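Long-range contacts in molybdopterin molybdotransferase (Pyrococcus horikoshii, PDB 1UZ5), which probably catalyses insertion of molybdate into adenylyl-molybdopterin, yielding Mo-molybdopterin and AMP in a magnesium-dependent step of molybdenum cofactor biosynthesis: residues K180-V185 against G220-I224; A60-D65 against L93-A98; V15-F19 against I288-I292. One frame throughout, in Å; residues are numbered along the deposited sequence.

Interaction 1. Residues K180-V185 against G220-I224; sequences KPKVAV and GGEGI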
loop_
_atom_site.group_PDB
_atom_site.type_symbol
_atom_site.label_atom_id
_atom_site.label_comp_id
_atom_site.label_asym_id
_atom_site.label_seq_id
_atom_site.Cartn_x
_atom_site.Cartn_y
_atom_site.Cartn_z
ATOM N N LYS A 180 3.877 -5.202 -11.835
ATOM C CA LYS A 180 4.536 -3.937 -11.536
ATOM C C LYS A 180 4.738 -3.085 -12.782
ATOM O O LYS A 180 5.331 -3.533 -13.758
ATOM C CB LYS A 180 5.882 -4.196 -10.853
ATOM C CG LYS A 180 5.748 -4.886 -9.502
ATOM C CD LYS A 180 7.100 -5.190 -8.889
ATOM C CE LYS A 180 6.946 -5.817 -7.512
ATOM N NZ LYS A 180 8.266 -6.136 -6.908
ATOM N N PRO A 181 4.216 -1.851 -12.768
ATOM C CA PRO A 181 4.358 -0.940 -13.909
ATOM C C PRO A 181 5.856 -0.692 -14.103
ATOM O O PRO A 181 6.548 -0.304 -13.161
ATOM C CB PRO A 181 3.640 0.323 -13.438
ATOM C CG PRO A 181 2.677 -0.180 -12.406
ATOM C CD PRO A 181 3.493 -1.196 -11.670
ATOM N N LYS A 182 6.357 -0.930 -15.309
ATOM C CA LYS A 182 7.773 -0.731 -15.576
ATOM C C LYS A 182 8.080 0.710 -15.951
ATOM O O LYS A 182 7.446 1.281 -16.837
ATOM C CB LYS A 182 8.237 -1.652 -16.698
ATOM C CG LYS A 182 8.181 -3.125 -16.364
ATOM C CD LYS A 182 8.679 -3.947 -17.542
ATOM C CE LYS A 182 8.701 -5.432 -17.211
ATOM N NZ LYS A 182 9.171 -6.241 -18.368
ATOM N N VAL A 183 9.049 1.300 -15.264
ATOM C CA VAL A 183 9.449 2.674 -15.551
ATOM C C VAL A 183 10.927 2.699 -15.930
ATOM O O VAL A 183 11.788 2.389 -15.108
ATOM C CB VAL A 183 9.239 3.586 -14.336
ATOM C CG1 VAL A 183 9.647 5.019 -14.682
ATOM C CG2 VAL A 183 7.781 3.538 -13.899
ATOM N N ALA A 184 11.211 3.040 -17.185
ATOM C CA ALA A 184 12.586 3.118 -17.671
ATOM C C ALA A 184 13.119 4.492 -17.269
ATOM O O ALA A 184 12.522 5.521 -17.605
ATOM C CB ALA A 184 12.620 2.958 -19.188
ATOM N N VAL A 185 14.237 4.500 -16.549
ATOM C CA VAL A 185 14.834 5.740 -16.066
ATOM C C VAL A 185 16.160 6.071 -16.736
ATOM O O VAL A 185 17.026 5.208 -16.880
ATOM C CB VAL A 185 15.064 5.677 -14.546
ATOM C CG1 VAL A 185 15.735 6.966 -14.066
ATOM C CG2 VAL A 185 13.731 5.456 -13.831
ATOM N N GLY A 220 5.688 0.523 -5.621
ATOM C CA GLY A 220 5.031 -0.615 -6.245
ATOM C C GLY A 220 5.340 -0.886 -7.704
ATOM O O GLY A 220 4.821 -1.843 -8.283
ATOM N N GLY A 221 6.177 -0.056 -8.316
ATOM C CA GLY A 221 6.515 -0.281 -9.708
ATOM C C GLY A 221 7.861 -0.964 -9.832
ATOM O O GLY A 221 8.431 -1.426 -8.842
ATOM N N GLU A 222 8.365 -1.055 -11.056
ATOM C CA GLU A 222 9.672 -1.646 -11.287
ATOM C C GLU A 222 10.549 -0.610 -11.986
ATOM O O GLU A 222 10.349 -0.308 -13.165
ATOM C CB GLU A 222 9.582 -2.889 -12.165
ATOM C CG GLU A 222 10.929 -3.592 -12.301
ATOM C CD GLU A 222 10.931 -4.675 -13.361
ATOM O OE1 GLU A 222 9.877 -5.315 -13.567
ATOM O OE2 GLU A 222 11.995 -4.897 -13.979
ATOM N N GLY A 223 11.506 -0.059 -11.247
ATOM C CA GLY A 223 12.397 0.932 -11.818
ATOM C C GLY A 223 13.530 0.251 -12.554
ATOM O O GLY A 223 14.256 -0.560 -11.979
ATOM N N ILE A 224 13.673 0.563 -13.835
ATOM C CA ILE A 224 14.735 -0.023 -14.639
ATOM C C ILE A 224 15.677 1.100 -15.076
ATOM O O ILE A 224 15.296 1.971 -15.859
ATOM C CB ILE A 224 14.161 -0.725 -15.878
ATOM C CG1 ILE A 224 13.148 -1.790 -15.435
ATOM C CG2 ILE A 224 15.291 -1.371 -16.684
ATOM C CD1 ILE A 224 12.365 -2.412 -16.577
HETATM O O HOH W 1 7.010 -5.780 -14.014
HETATM O O HOH W 2 10.454 -3.832 -8.294
#
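Residues 182-185 and 222-224 run as neighbouring parallel strands, their axes 4.8 Å apart at closest approach and 25° from exact alignment. They are the two strands of a beta-alpha-beta crossover, with helix 208-219 in the connection, in the mixed, helix-flanked sheet of the probable molybdopterin-binding domain. Lys182 pairs with Glu222, Val183 with Gly223 and Ala184 with Ile224. The hydrogen bonds follow the parallel zigzag: Glu222 N to Pro181 O at 2.9 Å, Val183 N to Glu222 O at 2.9 Å, Ile224 N to Val183 O at 2.9 Å and Val185 N to Ile224 O at 2.8 Å. Strand 222-229 is outermost within this chain, and Gly223 N turns to Asn217 OD1, while Lys182 and Ala184 bond to Asp248, Val249 and Val251 on the inner side.

Two glycines bring the chain in. Gly220 closes helix 208-219 in a Schellman motif with positive phi; at Gly221 a CB would sit 3.0 Å from Pro181 O, a clash. Val183 and Val185 lie against helix 208-219. The other face carries Ala184, which meets helix 233-246, together with Lys182, Glu222 and Ile224. There Lys182 CE lies 3.8 Å from Glu222 OE1, and Lys182 CD 4.1 Å from Ile224 CD1. At the N-terminal end of the pair, water 1 donates to both Lys180 O (2.8 Å) and Glu222 OE1 (2.9 Å), linking a backbone carbonyl of one segment to a carboxylate of the other.

Interaction 2. Residues A60-D65 against L93-A98; sequences AVRAED and LGKGEA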
loop_
_atom_site.group_PDB
_atom_site.type_symbol
_atom_site.label_atom_id
_atom_site.label_comp_id
_atom_site.label_asym_id
_atom_site.label_seq_id
_atom_site.Cartn_x
_atom_site.Cartn_y
_atom_site.Cartn_z
ATOM N N ALA A 60 -20.946 -30.261 26.007
ATOM C CA ALA A 60 -21.856 -29.809 24.973
ATOM C C ALA A 60 -23.201 -30.412 25.325
ATOM O O ALA A 60 -23.292 -31.607 25.607
ATOM C CB ALA A 60 -21.403 -30.318 23.605
ATOM N N VAL A 61 -24.241 -29.590 25.296
ATOM C CA VAL A 61 -25.582 -30.054 25.630
ATOM C C VAL A 61 -26.626 -29.406 24.741
ATOM O O VAL A 61 -26.333 -28.479 23.991
ATOM C CB VAL A 61 -25.969 -29.677 27.084
ATOM C CG1 VAL A 61 -24.922 -30.176 28.063
ATOM C CG2 VAL A 61 -26.129 -28.152 27.198
ATOM N N ARG A 62 -27.844 -29.923 24.821
ATOM C CA ARG A 62 -28.973 -29.342 24.111
ATOM C C ARG A 62 -29.504 -28.451 25.239
ATOM O O ARG A 62 -29.972 -28.957 26.255
ATOM C CB ARG A 62 -29.981 -30.430 23.748
ATOM C CG ARG A 62 -29.424 -31.449 22.780
ATOM C CD ARG A 62 -30.253 -32.721 22.717
ATOM N NE ARG A 62 -31.675 -32.458 22.544
ATOM C CZ ARG A 62 -32.472 -33.163 21.748
ATOM N NH1 ARG A 62 -31.985 -34.177 21.040
ATOM N NH2 ARG A 62 -33.757 -32.854 21.657
ATOM N N ALA A 63 -29.392 -27.137 25.084
ATOM C CA ALA A 63 -29.820 -26.206 26.134
ATOM C C ALA A 63 -31.191 -26.513 26.751
ATOM O O ALA A 63 -31.363 -26.440 27.969
ATOM C CB ALA A 63 -29.793 -24.781 25.604
ATOM N N GLU A 64 -32.154 -26.859 25.905
ATOM C CA GLU A 64 -33.509 -27.178 26.340
ATOM C C GLU A 64 -33.575 -28.272 27.408
ATOM O O GLU A 64 -34.469 -28.259 28.253
ATOM C CB GLU A 64 -34.345 -27.603 25.134
ATOM C CG GLU A 64 -33.809 -28.855 24.446
ATOM C CD GLU A 64 -34.329 -29.017 23.032
ATOM O OE1 GLU A 64 -35.559 -29.140 22.857
ATOM O OE2 GLU A 64 -33.501 -29.019 22.096
ATOM N N ASP A 65 -32.641 -29.222 27.370
ATOM C CA ASP A 65 -32.635 -30.308 28.349
ATOM C C ASP A 65 -32.255 -29.831 29.747
ATOM O O ASP A 65 -32.339 -30.593 30.713
ATOM C CB ASP A 65 -31.657 -31.414 27.938
ATOM C CG ASP A 65 -32.087 -32.155 26.689
ATOM O OD1 ASP A 65 -33.237 -31.968 26.237
ATOM O OD2 ASP A 65 -31.266 -32.939 26.162
ATOM N N LEU A 93 -26.471 -35.630 19.781
ATOM C CA LEU A 93 -27.000 -35.769 21.132
ATOM C C LEU A 93 -28.513 -35.961 21.137
ATOM O O LEU A 93 -29.235 -35.243 20.452
ATOM C CB LEU A 93 -26.671 -34.526 21.962
ATOM C CG LEU A 93 -25.210 -34.099 22.125
ATOM C CD1 LEU A 93 -25.161 -32.806 22.921
ATOM C CD2 LEU A 93 -24.413 -35.191 22.822
ATOM N N GLY A 94 -28.976 -36.936 21.912
ATOM C CA GLY A 94 -30.404 -37.177 22.040
ATOM C C GLY A 94 -30.835 -36.462 23.310
ATOM O O GLY A 94 -29.983 -35.932 24.029
ATOM N N LYS A 95 -32.129 -36.426 23.610
ATOM C CA LYS A 95 -32.559 -35.738 24.829
ATOM C C LYS A 95 -31.935 -36.420 26.041
ATOM O O LYS A 95 -31.902 -37.645 26.127
ATOM C CB LYS A 95 -34.089 -35.734 24.958
ATOM C CG LYS A 95 -34.707 -37.064 25.352
ATOM C CD LYS A 95 -36.208 -36.921 25.610
ATOM C CE LYS A 95 -36.493 -35.938 26.742
ATOM N NZ LYS A 95 -37.951 -35.790 27.009
ATOM N N GLY A 96 -31.425 -35.617 26.967
ATOM C CA GLY A 96 -30.800 -36.164 28.158
ATOM C C GLY A 96 -29.381 -36.657 27.926
ATOM O O GLY A 96 -28.852 -37.421 28.732
ATOM N N GLU A 97 -28.756 -36.219 26.835
ATOM C CA GLU A 97 -27.395 -36.652 26.519
ATOM C C GLU A 97 -26.435 -35.485 26.342
ATOM O O GLU A 97 -26.823 -34.423 25.866
ATOM C CB GLU A 97 -27.406 -37.526 25.259
ATOM C CG GLU A 97 -28.023 -38.902 25.491
ATOM C CD GLU A 97 -28.181 -39.700 24.214
ATOM O OE1 GLU A 97 -28.432 -40.923 24.300
ATOM O OE2 GLU A 97 -28.065 -39.110 23.122
ATOM N N ALA A 98 -25.179 -35.697 26.734
ATOM C CA ALA A 98 -24.148 -34.672 26.642
ATOM C C ALA A 98 -22.826 -35.265 26.135
ATOM O O ALA A 98 -22.674 -36.480 26.037
ATOM C CB ALA A 98 -23.929 -34.040 28.008
HETATM O O HOH W 3 -28.541 -32.319 26.415
#
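Arg62 reaches across to 93-98 with a bent side chain: chi1 m and chi2 t carry it out, and chi3 in the p well swings the guanidinium round, so that NH1 donates to Leu93 O at 3.0 Å, at the guanidinium edge and near its plane. Asp65, with chi1 m, aims OD2 at Gly96 N (2.8 Å), gripping the type II turn Gly94-Glu97; Gly96 takes the positive-phi third position of that turn. The extended m,t side chain of Glu97 stays with its own segment, where OE2 accepts from Gly94 N at 2.6 Å. Both segments belong to the N-terminal MoeA region, in a beta lobe consistent with MoeA domain II: strands 58-61 and 97-101 are antiparallel neighbours in its mixed sheet, and the contact ties the 3-10 turn after the first to the type II turn leading into the second. Deeper in, Val61 CG1 rests 4.0 Å from Ala98 CB, while Leu93, m,t, lays CD1 3.5 Å from Ala60 O. Long salt bridges run from Arg62 NH2 to Glu64 OE2 (3.9 Å) and, through charge only, from Arg62 NE to Asp65 OD2 (3.7 Å). Water 3 accepts from Arg62 N and donates to Asp65 OD2 and Glu97 O.

Interaction 3. Residues V15-F19 against I288-I292; sequences VVQSF and IIGVI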
loop_
_atom_site.group_PDB
_atom_site.type_symbol
_atom_site.label_atom_id
_atom_site.label_comp_id
_atom_site.label_asym_id
_atom_site.label_seq_id
_atom_site.Cartn_x
_atom_site.Cartn_y
_atom_site.Cartn_z
ATOM N N VAL A 15 -3.337 16.541 -18.149
ATOM C CA VAL A 15 -2.692 15.777 -19.209
ATOM C C VAL A 15 -2.263 14.398 -18.717
ATOM O O VAL A 15 -2.497 13.391 -19.384
ATOM C CB VAL A 15 -1.452 16.517 -19.754
ATOM C CG1 VAL A 15 -0.732 15.651 -20.779
ATOM C CG2 VAL A 15 -1.876 17.838 -20.380
ATOM N N VAL A 16 -1.626 14.347 -17.552
ATOM C CA VAL A 16 -1.184 13.068 -17.006
ATOM C C VAL A 16 -2.400 12.196 -16.720
ATOM O O VAL A 16 -2.387 10.993 -16.978
ATOM C CB VAL A 16 -0.378 13.257 -15.706
ATOM C CG1 VAL A 16 0.003 11.899 -15.131
ATOM C CG2 VAL A 16 0.872 14.086 -15.991
ATOM N N GLN A 17 -3.451 12.813 -16.192
ATOM C CA GLN A 17 -4.679 12.088 -15.891
ATOM C C GLN A 17 -5.211 11.447 -17.164
ATOM O O GLN A 17 -5.825 10.382 -17.121
ATOM C CB GLN A 17 -5.732 13.035 -15.318
ATOM C CG GLN A 17 -5.323 13.697 -14.016
ATOM C CD GLN A 17 -6.390 14.628 -13.478
ATOM O OE1 GLN A 17 -7.518 14.212 -13.222
ATOM N NE2 GLN A 17 -6.038 15.897 -13.304
ATOM N N SER A 18 -4.966 12.093 -18.301
ATOM C CA SER A 18 -5.434 11.568 -19.578
ATOM C C SER A 18 -4.670 10.305 -19.943
ATOM O O SER A 18 -5.123 9.519 -20.778
ATOM C CB SER A 18 -5.263 12.605 -20.694
ATOM O OG SER A 18 -3.965 12.545 -21.260
ATOM N N PHE A 19 -3.503 10.114 -19.334
ATOM C CA PHE A 19 -2.712 8.919 -19.610
ATOM C C PHE A 19 -3.293 7.769 -18.810
ATOM O O PHE A 19 -3.917 7.975 -17.769
ATOM C CB PHE A 19 -1.244 9.095 -19.200
ATOM C CG PHE A 19 -0.529 10.198 -19.924
ATOM C CD1 PHE A 19 -0.842 10.508 -21.245
ATOM C CD2 PHE A 19 0.484 10.911 -19.289
ATOM C CE1 PHE A 19 -0.157 11.515 -21.924
ATOM C CE2 PHE A 19 1.177 11.919 -19.958
ATOM C CZ PHE A 19 0.855 12.221 -21.280
ATOM N N ILE A 288 9.133 18.552 -19.058
ATOM C CA ILE A 288 8.507 18.068 -20.282
ATOM C C ILE A 288 7.629 16.837 -20.037
ATOM O O ILE A 288 7.944 15.994 -19.196
ATOM C CB ILE A 288 9.582 17.669 -21.316
ATOM C CG1 ILE A 288 10.492 18.863 -21.607
ATOM C CG2 ILE A 288 8.925 17.171 -22.590
ATOM C CD1 ILE A 288 11.708 18.505 -22.436
ATOM N N ILE A 289 6.530 16.745 -20.779
ATOM C CA ILE A 289 5.621 15.605 -20.692
ATOM C C ILE A 289 5.190 15.277 -22.112
ATOM O O ILE A 289 4.596 16.111 -22.797
ATOM C CB ILE A 289 4.361 15.910 -19.863
ATOM C CG1 ILE A 289 4.746 16.368 -18.460
ATOM C CG2 ILE A 289 3.495 14.658 -19.764
ATOM C CD1 ILE A 289 3.565 16.754 -17.604
ATOM N N GLY A 290 5.503 14.067 -22.559
ATOM C CA GLY A 290 5.134 13.666 -23.900
ATOM C C GLY A 290 4.697 12.217 -23.987
ATOM O O GLY A 290 4.496 11.544 -22.969
ATOM N N VAL A 291 4.549 11.737 -25.215
ATOM C CA VAL A 291 4.133 10.367 -25.465
ATOM C C VAL A 291 4.859 9.825 -26.686
ATOM O O VAL A 291 4.886 10.462 -27.739
ATOM C CB VAL A 291 2.606 10.278 -25.714
ATOM C CG1 VAL A 291 2.199 8.834 -25.966
ATOM C CG2 VAL A 291 1.848 10.842 -24.518
ATOM N N ILE A 292 5.468 8.657 -26.527
ATOM C CA ILE A 292 6.183 7.994 -27.605
ATOM C C ILE A 292 5.649 6.567 -27.667
ATOM O O ILE A 292 5.697 5.834 -26.676
ATOM C CB ILE A 292 7.700 7.946 -27.344
ATOM C CG1 ILE A 292 8.261 9.370 -27.245
ATOM C CG2 ILE A 292 8.391 7.176 -28.460
ATOM C CD1 ILE A 292 9.751 9.427 -26.948
#
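Phe19 pushes its ring between Ile289 and Val291 of strand 288-292: CE1 of Phe19 comes within 3.3 Å of Val291 CG2, a tight contact, and CE2 of Phe19 within 3.6 Å of Ile289 CG2, which lies at the ring edge. Ile289 and Val291 project from the same face of the strand, and between them Gly290 contributes its carbonyl, Gly290 O lying 4.1 Å from Phe19 CZ. Ile289 also receives the last turn of helix 9-18. Val16 CG2 stands 4.1 Å from Ile289 CD1, and Val15 CG1 is 4.5 Å from Ile289 CG2, so two helical valines and the Phe19 that follows the helix converge on one isoleucine. In that turn Ser18 OG donates back to Val15 O at 2.5 Å, beside the backbone bond from Phe19 N to Val16 O.

The contact thus docks an N-terminal helix onto an antiparallel strand of the probable molybdopterin-binding domain. Leu318 of helix 304-322 touches both Val16 and Phe19, and Phe298 of strand 295-300 touches Val16 and Ile289. Ile288 and Ile292, on the reverse face, meet helix 263-271. Across the interface everything is van der Waals contact, and the 188 Å² covered is modest, so the fit between the two segments rests on apolar shape matching, without the directional pull of a polar bond.

Overall arrangement
Interactions 1 and 3 share a sheet, in the order 222-229, 182-188, 249-253, 295-300, 288-292, 273-277: interaction 1 joins the first two strands and interaction 3 covers the last but one, with centres about 17 Å apart. Interaction 2 belongs to a separate beta lobe, its centre about 63 Å from that of interaction 1 and 71 Å from that of interaction 3. Along the chain, 15-19 comes first, then both halves of interaction 2, then both of interaction 1, and finally 288-292. The chain therefore starts on the probable molybdopterin-binding domain, travels out to build the distant lobe and returns, giving the elongated, multidomain shape of MoeA.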